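Local atomic coordinates of flavin prenyltransferase PAD1, mitochondrial (Aspergillus niger, PDB entry 6QLG), a protein that probably transfers a dimethylallyl group to N5 and C6 of reduced FMN, making the prenylated flavin cofactor of the ferulic acid decarboxylase FDC1. Residues I192-G195 against D199-D202; L60-R65 against R207-F212; V148-K151 against R155-L158. One frame throughout, in Å; residues are numbered along the deposited sequence.

Contact 1. Residues I192-G195 against D199-D202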
loop_
_atom_site.group_PDB
_atom_site.type_symbol
_atom_site.label_atom_id
_atom_site.label_comp_id
_atom_site.label_asym_id
_atom_site.label_seq_id
_atom_site.Cartn_x
_atom_site.Cartn_y
_atom_site.Cartn_z
ATOM N N ILE B 192 -20.426 -26.319 -23.508
ATOM C CA ILE B 192 -20.802 -26.458 -24.911
ATOM C C ILE B 192 -20.983 -27.910 -25.323
ATOM O O ILE B 192 -21.426 -28.172 -26.448
ATOM C CB ILE B 192 -19.763 -25.793 -25.838
ATOM C CG1 ILE B 192 -18.494 -26.647 -25.926
ATOM C CG2 ILE B 192 -19.439 -24.386 -25.358
ATOM C CD1 ILE B 192 -17.513 -26.173 -26.982
ATOM N N LYS B 193 -20.658 -28.854 -24.440
ATOM C CA LYS B 193 -20.777 -30.288 -24.706
ATOM C C LYS B 193 -20.024 -30.664 -25.984
ATOM O O LYS B 193 -20.598 -31.050 -27.003
ATOM C CB LYS B 193 -22.250 -30.705 -24.773
ATOM C CG LYS B 193 -23.006 -30.485 -23.468
ATOM C CD LYS B 193 -24.418 -31.042 -23.541
ATOM C CE LYS B 193 -25.440 -29.929 -23.704
ATOM N NZ LYS B 193 -26.834 -30.439 -23.609
ATOM N N ALA B 194 -18.705 -30.531 -25.892
ATOM C CA ALA B 194 -17.837 -30.735 -27.040
ATOM C C ALA B 194 -17.629 -32.218 -27.316
ATOM O O ALA B 194 -17.580 -33.045 -26.402
ATOM C CB ALA B 194 -16.485 -30.061 -26.810
ATOM N N GLY B 195 -17.503 -32.546 -28.599
ATOM C CA GLY B 195 -17.170 -33.882 -29.034
ATOM C C GLY B 195 -15.712 -34.093 -29.370
ATOM O O GLY B 195 -15.336 -35.199 -29.770
ATOM N N ASP B 199 -13.193 -28.710 -30.714
ATOM C CA ASP B 199 -14.403 -27.952 -30.407
ATOM C C ASP B 199 -14.170 -26.989 -29.251
ATOM O O ASP B 199 -14.588 -25.826 -29.305
ATOM C CB ASP B 199 -15.553 -28.901 -30.069
ATOM C CG ASP B 199 -16.075 -29.645 -31.279
ATOM O OD1 ASP B 199 -15.846 -29.179 -32.417
ATOM O OD2 ASP B 199 -16.723 -30.694 -31.086
ATOM N N LEU B 200 -13.509 -27.458 -28.192
ATOM C CA LEU B 200 -13.222 -26.585 -27.060
ATOM C C LEU B 200 -12.242 -25.486 -27.450
ATOM O O LEU B 200 -12.395 -24.333 -27.031
ATOM C CB LEU B 200 -12.694 -27.417 -25.891
ATOM C CG LEU B 200 -13.734 -28.360 -25.277
ATOM C CD1 LEU B 200 -13.093 -29.442 -24.418
ATOM C CD2 LEU B 200 -14.766 -27.577 -24.471
ATOM N N ILE B 201 -11.244 -25.817 -28.276
ATOM C CA ILE B 201 -10.301 -24.807 -28.747
ATOM C C ILE B 201 -11.021 -23.746 -29.571
ATOM O O ILE B 201 -10.762 -22.545 -29.425
ATOM C CB ILE B 201 -9.164 -25.465 -29.552
ATOM C CG1 ILE B 201 -8.333 -26.390 -28.662
ATOM C CG2 ILE B 201 -8.268 -24.404 -30.172
ATOM C CD1 ILE B 201 -7.145 -27.007 -29.372
ATOM N N ASP B 202 -11.938 -24.173 -30.445
ATOM C CA ASP B 202 -12.662 -23.227 -31.291
ATOM C C ASP B 202 -13.461 -22.233 -30.457
ATOM O O ASP B 202 -13.539 -21.047 -30.796
ATOM C CB ASP B 202 -13.587 -23.978 -32.251
ATOM C CG ASP B 202 -12.831 -24.704 -33.350
ATOM O OD1 ASP B 202 -11.683 -24.316 -33.651
ATOM O OD2 ASP B 202 -13.390 -25.669 -33.913
#
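The loop I192-G195 turns back onto the first turn of helix 197-210, which follows it directly in the chain, and I192, A194 and G195 meet D199 and L200 there. A194 is the apolar centre. Its CB lies 3.6 Å from D199 CB and equally 3.6 Å from CG of L200, so the methyl sits against two successive residues of the helix. L200 CD2 is also close, 3.8 Å from A194 CB. I192, two residues earlier, reaches the same leucine. Its CG1 lies between the backbone N and the carbonyl carbon (chi1 75°), which carries CD1 over to the helix. CD1 comes within 4.0 Å of L200 CD2 and 3.8 Å of the backbone O of D199.

This is the passage from the loop after strand 182-183 into helix 197-210, the last helix of this Rossmann-like fold. Y191, just before I192, hydrogen-bonds a bound dimethylallyl diphosphate, so the loop runs from a ligand residue to the helix start.

One polar link closes the turn. G195 N donates to D199 OD2 at 3.2 Å, with a moderately bent N-H...O angle of 146°. OD2 uses its anti lone pair, directed away from OD1. The backbone N of D199 is hydrogen-bonded to S196 OG. At the subunit interface, L200 packs against I197 of the second subunit, and K193 makes a cation-pi contact with Y84 of that same subunit.

Contact 2. Residues L60-R65 against R207-F212. With DMA (dimethylallyl diphosphate), chain N.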
loop_
_atom_site.group_PDB
_atom_site.type_symbol
_atom_site.label_atom_id
_atom_site.label_comp_id
_atom_site.label_asym_id
_atom_site.label_seq_id
_atom_site.Cartn_x
_atom_site.Cartn_y
_atom_site.Cartn_z
ATOM N N LEU B 60 -4.664 -17.424 -35.871
ATOM C CA LEU B 60 -4.242 -16.928 -37.176
ATOM C C LEU B 60 -5.227 -17.336 -38.267
ATOM O O LEU B 60 -5.544 -16.539 -39.158
ATOM C CB LEU B 60 -2.839 -17.442 -37.504
ATOM C CG LEU B 60 -1.663 -16.796 -36.771
ATOM C CD1 LEU B 60 -0.394 -17.608 -36.981
ATOM C CD2 LEU B 60 -1.465 -15.363 -37.232
ATOM N N ILE B 61 -5.723 -18.572 -38.209
ATOM C CA ILE B 61 -6.683 -19.041 -39.205
ATOM C C ILE B 61 -7.995 -18.279 -39.081
ATOM O O ILE B 61 -8.594 -17.877 -40.088
ATOM C CB ILE B 61 -6.892 -20.561 -39.062
ATOM C CG1 ILE B 61 -5.608 -21.313 -39.420
ATOM C CG2 ILE B 61 -8.053 -21.034 -39.929
ATOM C CD1 ILE B 61 -5.621 -22.770 -39.011
ATOM N N ALA B 62 -8.459 -18.056 -37.848
ATOM C CA ALA B 62 -9.730 -17.370 -37.644
ATOM C C ALA B 62 -9.654 -15.910 -38.077
ATOM O O ALA B 62 -10.614 -15.374 -38.644
ATOM C CB ALA B 62 -10.155 -17.475 -36.179
ATOM N N LEU B 63 -8.525 -15.248 -37.814
ATOM C CA LEU B 63 -8.390 -13.846 -38.200
ATOM C C LEU B 63 -8.284 -13.697 -39.713
ATOM O O LEU B 63 -8.802 -12.730 -40.284
ATOM C CB LEU B 63 -7.176 -13.221 -37.514
ATOM C CG LEU B 63 -7.280 -12.952 -36.011
ATOM C CD1 LEU B 63 -5.935 -12.498 -35.466
ATOM C CD2 LEU B 63 -8.357 -11.921 -35.720
ATOM N N ARG B 64 -7.600 -14.633 -40.376
ATOM C CA ARG B 64 -7.567 -14.625 -41.836
ATOM C C ARG B 64 -8.974 -14.750 -42.407
ATOM O O ARG B 64 -9.345 -14.034 -43.344
ATOM C CB ARG B 64 -6.672 -15.757 -42.343
ATOM C CG ARG B 64 -6.832 -16.074 -43.824
ATOM C CD ARG B 64 -5.526 -16.568 -44.420
ATOM N NE ARG B 64 -4.508 -15.523 -44.414
ATOM C CZ ARG B 64 -3.239 -15.711 -44.762
ATOM N NH1 ARG B 64 -2.385 -14.697 -44.725
ATOM N NH2 ARG B 64 -2.821 -16.912 -45.143
ATOM N N ARG B 65 -9.777 -15.650 -41.833
ATOM C CA ARG B 65 -11.169 -15.800 -42.249
ATOM C C ARG B 65 -11.946 -14.497 -42.102
ATOM O O ARG B 65 -12.878 -14.241 -42.872
ATOM C CB ARG B 65 -11.829 -16.907 -41.426
ATOM C CG ARG B 65 -12.912 -17.691 -42.142
ATOM C CD ARG B 65 -12.967 -19.121 -41.618
ATOM N NE ARG B 65 -11.851 -19.925 -42.110
ATOM C CZ ARG B 65 -11.559 -21.150 -41.681
ATOM N NH1 ARG B 65 -12.295 -21.720 -40.737
ATOM N NH2 ARG B 65 -10.524 -21.804 -42.195
ATOM N N ARG B 207 -13.904 -16.735 -28.130
ATOM C CA ARG B 207 -14.045 -15.842 -26.986
ATOM C C ARG B 207 -12.870 -14.878 -26.880
ATOM O O ARG B 207 -13.047 -13.738 -26.437
ATOM C CB ARG B 207 -14.192 -16.658 -25.700
ATOM C CG ARG B 207 -15.437 -17.532 -25.668
ATOM C CD ARG B 207 -16.702 -16.708 -25.460
ATOM N NE ARG B 207 -16.849 -16.295 -24.066
ATOM C CZ ARG B 207 -16.598 -15.070 -23.617
ATOM N NH1 ARG B 207 -16.190 -14.125 -24.453
ATOM N NH2 ARG B 207 -16.754 -14.789 -22.330
ATOM N N MET B 208 -11.671 -15.314 -27.277
ATOM C CA MET B 208 -10.532 -14.403 -27.352
ATOM C C MET B 208 -10.821 -13.245 -28.295
ATOM O O MET B 208 -10.613 -12.076 -27.950
ATOM C CB MET B 208 -9.284 -15.148 -27.828
ATOM C CG MET B 208 -8.704 -16.153 -26.864
ATOM S SD MET B 208 -7.422 -17.115 -27.694
ATOM C CE MET B 208 -7.428 -18.595 -26.684
ATOM N N LEU B 209 -11.296 -13.558 -29.503
ATOM C CA LEU B 209 -11.484 -12.534 -30.521
ATOM C C LEU B 209 -12.689 -11.647 -30.237
ATOM O O LEU B 209 -12.802 -10.573 -30.838
ATOM C CB LEU B 209 -11.608 -13.189 -31.897
ATOM C CG LEU B 209 -10.398 -14.038 -32.302
ATOM C CD1 LEU B 209 -10.523 -14.525 -33.739
ATOM C CD2 LEU B 209 -9.096 -13.269 -32.108
ATOM N N ASP B 210 -13.586 -12.070 -29.339
ATOM C CA ASP B 210 -14.635 -11.172 -28.863
ATOM C C ASP B 210 -14.048 -9.909 -28.251
ATOM O O ASP B 210 -14.647 -8.832 -28.352
ATOM C CB ASP B 210 -15.517 -11.881 -27.830
ATOM C CG ASP B 210 -16.522 -12.823 -28.461
ATOM O OD1 ASP B 210 -16.792 -12.687 -29.672
ATOM O OD2 ASP B 210 -17.047 -13.695 -27.739
ATOM N N LEU B 211 -12.883 -10.019 -27.611
ATOM C CA LEU B 211 -12.249 -8.869 -26.981
ATOM C C LEU B 211 -11.738 -7.851 -27.991
ATOM O O LEU B 211 -11.433 -6.718 -27.603
ATOM C CB LEU B 211 -11.110 -9.340 -26.078
ATOM C CG LEU B 211 -11.595 -10.163 -24.882
ATOM C CD1 LEU B 211 -10.472 -11.005 -24.297
ATOM C CD2 LEU B 211 -12.201 -9.251 -23.824
ATOM N N PHE B 212 -11.635 -8.222 -29.267
ATOM C CA PHE B 212 -11.347 -7.283 -30.342
ATOM C C PHE B 212 -12.595 -6.937 -31.143
ATOM O O PHE B 212 -12.482 -6.420 -32.260
ATOM C CB PHE B 212 -10.269 -7.848 -31.268
ATOM C CG PHE B 212 -8.972 -8.156 -30.576
ATOM C CD1 PHE B 212 -8.015 -7.171 -30.398
ATOM C CD2 PHE B 212 -8.712 -9.431 -30.100
ATOM C CE1 PHE B 212 -6.820 -7.452 -29.760
ATOM C CE2 PHE B 212 -7.520 -9.719 -29.460
ATOM C CZ PHE B 212 -6.573 -8.727 -29.290
HETATM C C1 DMA N . -20.274 -19.048 -19.043
HETATM O O1 DMA N . -19.894 -17.928 -19.793
HETATM C C2 DMA N . -21.542 -18.733 -18.252
HETATM C C3 DMA N . -22.628 -19.460 -18.419
HETATM C C4 DMA N . -23.888 -19.130 -17.627
HETATM C C5 DMA N . -22.633 -20.627 -19.404
HETATM P PA DMA N . -18.622 -17.023 -19.258
HETATM O O1A DMA N . -18.199 -17.512 -17.891
HETATM O O2A DMA N . -19.025 -15.571 -19.179
HETATM O O3A DMA N . -17.357 -17.165 -20.304
HETATM P PB DMA N . -17.092 -18.501 -21.227
HETATM O O1B DMA N . -17.543 -19.726 -20.474
HETATM O O2B DMA N . -15.616 -18.629 -21.523
HETATM O O3B DMA N . -17.869 -18.373 -22.515
#
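L209 points from helix 197-210 at helix 53-65 and places its isobutyl group against A62 and L63. CD1 is the main touching atom. It lies 3.8 Å from A62 CB and 3.9 Å from L63 CD2. The second methyl, L209 CD2, is likewise 3.9 Å from L63 CD2. The methyl of L63 therefore meets the fork of L209, while the short side chain of A62 meets one prong. The L63 and L209 side chains run at a slant to each other. L63 does not aim straight at L209 from its CA; its CG lies beside its own backbone N (chi1 -72°), and the end of the chain brings CD2 across. The contact is buried and purely apolar.

R207 leaves the same helix toward the diphosphate of dimethylallyl diphosphate. Its chain is bent at chi2 and chi3, and this turns the edge of the guanidinium to the ligand. NE donates to O3B at 2.8 Å, nearly straight at 168°. NH2 donates to the bridging oxygen O3A, 3.2 Å away and in the guanidinium plane. NH1 makes a salt bridge to D210 OD2 at 3.4 Å, whose hydrogen bond is weak. With E152 of the third subunit also bound to NH2, the rotation of the group is probably well fixed.

L63 also touches I43 and V45 of strand 42-47 and T70 of strand 69-74, and L214 of a loop touches it too. T216 borders L209. L209 thus packs helix 197-210 beside helix 53-65, and F212 reaches on to strands 42-47 and 155-160.

Contact 3. Residues V148-K151 against R155-L158. With DMA (dimethylallyl diphosphate), chain P.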
loop_
_atom_site.group_PDB
_atom_site.type_symbol
_atom_site.label_atom_id
_atom_site.label_comp_id
_atom_site.label_asym_id
_atom_site.label_seq_id
_atom_site.Cartn_x
_atom_site.Cartn_y
_atom_site.Cartn_z
ATOM N N VAL B 148 4.464 -1.269 -26.317
ATOM C CA VAL B 148 3.975 -0.166 -27.137
ATOM C C VAL B 148 2.449 -0.141 -27.161
ATOM O O VAL B 148 1.834 0.929 -27.076
ATOM C CB VAL B 148 4.569 -0.265 -28.553
ATOM C CG1 VAL B 148 3.853 0.680 -29.498
ATOM C CG2 VAL B 148 6.059 0.036 -28.518
ATOM N N MET B 149 1.814 -1.312 -27.276
ATOM C CA MET B 149 0.353 -1.369 -27.237
ATOM C C MET B 149 -0.190 -0.753 -25.952
ATOM O O MET B 149 -1.189 -0.023 -25.977
ATOM C CB MET B 149 -0.129 -2.816 -27.370
ATOM C CG MET B 149 0.241 -3.503 -28.676
ATOM S SD MET B 149 -0.688 -2.897 -30.100
ATOM C CE MET B 149 0.218 -3.677 -31.438
ATOM N N LEU B 150 0.453 -1.037 -24.818
ATOM C CA LEU B 150 -0.014 -0.492 -23.547
ATOM C C LEU B 150 0.127 1.026 -23.510
ATOM O O LEU B 150 -0.781 1.725 -23.048
ATOM C CB LEU B 150 0.749 -1.131 -22.387
ATOM C CG LEU B 150 0.454 -2.610 -22.124
ATOM C CD1 LEU B 150 1.313 -3.139 -20.982
ATOM C CD2 LEU B 150 -1.022 -2.815 -21.830
ATOM N N LYS B 151 1.248 1.556 -24.004
ATOM C CA LYS B 151 1.450 3.000 -23.943
ATOM C C LYS B 151 0.541 3.739 -24.919
ATOM O O LYS B 151 0.134 4.873 -24.642
ATOM C CB LYS B 151 2.923 3.341 -24.190
ATOM C CG LYS B 151 3.332 3.544 -25.644
ATOM C CD LYS B 151 4.830 3.812 -25.736
ATOM C CE LYS B 151 5.351 3.699 -27.161
ATOM N NZ LYS B 151 5.446 5.025 -27.828
ATOM N N ARG B 155 -5.725 -2.446 -27.365
ATOM C CA ARG B 155 -6.146 -3.676 -26.707
ATOM C C ARG B 155 -5.038 -4.723 -26.765
ATOM O O ARG B 155 -4.512 -5.030 -27.840
ATOM C CB ARG B 155 -7.429 -4.201 -27.357
ATOM C CG ARG B 155 -7.894 -5.580 -26.890
ATOM C CD ARG B 155 -8.255 -5.630 -25.404
ATOM N NE ARG B 155 -9.060 -4.496 -24.954
ATOM C CZ ARG B 155 -10.383 -4.518 -24.811
ATOM N NH1 ARG B 155 -11.068 -5.618 -25.094
ATOM N NH2 ARG B 155 -11.023 -3.436 -24.389
ATOM N N LEU B 156 -4.673 -5.260 -25.602
ATOM C CA LEU B 156 -3.633 -6.275 -25.487
ATOM C C LEU B 156 -4.189 -7.445 -24.691
ATOM O O LEU B 156 -4.559 -7.282 -23.523
ATOM C CB LEU B 156 -2.377 -5.713 -24.811
ATOM C CG LEU B 156 -1.290 -6.730 -24.446
ATOM C CD1 LEU B 156 -0.687 -7.359 -25.699
ATOM C CD2 LEU B 156 -0.205 -6.091 -23.592
ATOM N N VAL B 157 -4.242 -8.618 -25.316
ATOM C CA VAL B 157 -4.784 -9.824 -24.698
ATOM C C VAL B 157 -3.648 -10.817 -24.500
ATOM O O VAL B 157 -2.939 -11.159 -25.454
ATOM C CB VAL B 157 -5.910 -10.439 -25.549
ATOM C CG1 VAL B 157 -6.392 -11.742 -24.927
ATOM C CG2 VAL B 157 -7.062 -9.455 -25.695
ATOM N N LEU B 158 -3.478 -11.277 -23.264
ATOM C CA LEU B 158 -2.451 -12.252 -22.915
ATOM C C LEU B 158 -3.139 -13.560 -22.548
ATOM O O LEU B 158 -3.778 -13.657 -21.493
ATOM C CB LEU B 158 -1.585 -11.751 -21.759
ATOM C CG LEU B 158 -0.982 -10.351 -21.868
ATOM C CD1 LEU B 158 -0.140 -10.046 -20.639
ATOM C CD2 LEU B 158 -0.152 -10.222 -23.129
HETATM C C1 DMA P . 10.110 4.021 -31.963
HETATM O O1 DMA P . 8.762 4.025 -31.597
HETATM C C2 DMA P . 10.506 2.616 -32.406
HETATM C C3 DMA P . 11.203 2.446 -33.508
HETATM C C4 DMA P . 11.592 1.038 -33.946
HETATM C C5 DMA P . 11.618 3.652 -34.346
HETATM P PA DMA P . 8.274 5.135 -30.482
HETATM O O1A DMA P . 9.008 4.893 -29.183
HETATM O O2A DMA P . 6.785 5.009 -30.257
HETATM O O3A DMA P . 8.640 6.643 -31.041
HETATM P PB DMA P . 7.586 7.910 -31.015
HETATM O O1B DMA P . 6.978 8.017 -29.638
HETATM O O2B DMA P . 6.498 7.669 -32.035
HETATM O O3B DMA P . 8.315 9.193 -31.330
#
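This is a buried helix-to-strand packing contact, in which M149 and L150 of helix 141-151 meet L156 of strand 155-160. A short three-residue connection joins the two segments. It is the last part of the beta-alpha-beta crossover from strand 119-125 to strand 155-160 of a Rossmann-like fold. The strand lies between strands 119-125 and 182-183 of the parallel sheet. Its backbone is hydrogen-bonded to M120 and V122 on one side and to V182 on the other.

L156 carries the strand side of the contact. Its CG stands opposite the backbone N (chi1 171°), and CD2 is the methyl that meets the helix. CD2 lies 3.8 Å from L150 CD2 and also 3.8 Å from L150 CG. It therefore rests against the branch point of L150 and one of its methyls, and the two side chains are set at an angle. M149 takes part through its near end. Its CB is 4.5 Å from L156 CB, a loose approach, and its thioether end leads away from L156. I133 of helix 127-135 packs on L150, and M120 packs on M149 and L156.

K151, next in the helix, faces the ligand instead. NZ donates to O2A of dimethylallyl diphosphate at 2.8 Å. E162 OE1 and T163 O of the fourth subunit also bind this NZ. The leucine and methionine contact is apolar packing without hydrogen bonds between the two segments. NZ, by contrast, is gripped by the phosphate oxygen and by the fourth subunit. The helix thus puts an apolar face to the sheet and its lysine to the ligand.

In the fold
Contacts 1 and 2 share helix 197-210, with centres 16 Å apart and nearest atoms about 5 Å apart. Contacts 2 and 3 also have centres 16 Å apart, but they touch. L211 O is 2.8 Å from R155 NH1, and F212 CZ is 3.7 Å from V157 CG2. Contacts 1 and 3 lie on opposite sides of the chain's centre, 28 Å between centres. Contacts 2 and 3 are also related through the assembly: the dimethylallyl diphosphate held by R207 is bound by K151 of the third subunit, while K151 of this chain packs on R207 of the fifth subunit. The side chain of I192 in contact 1 is about 7 Å from a bound dimethylallyl diphosphate.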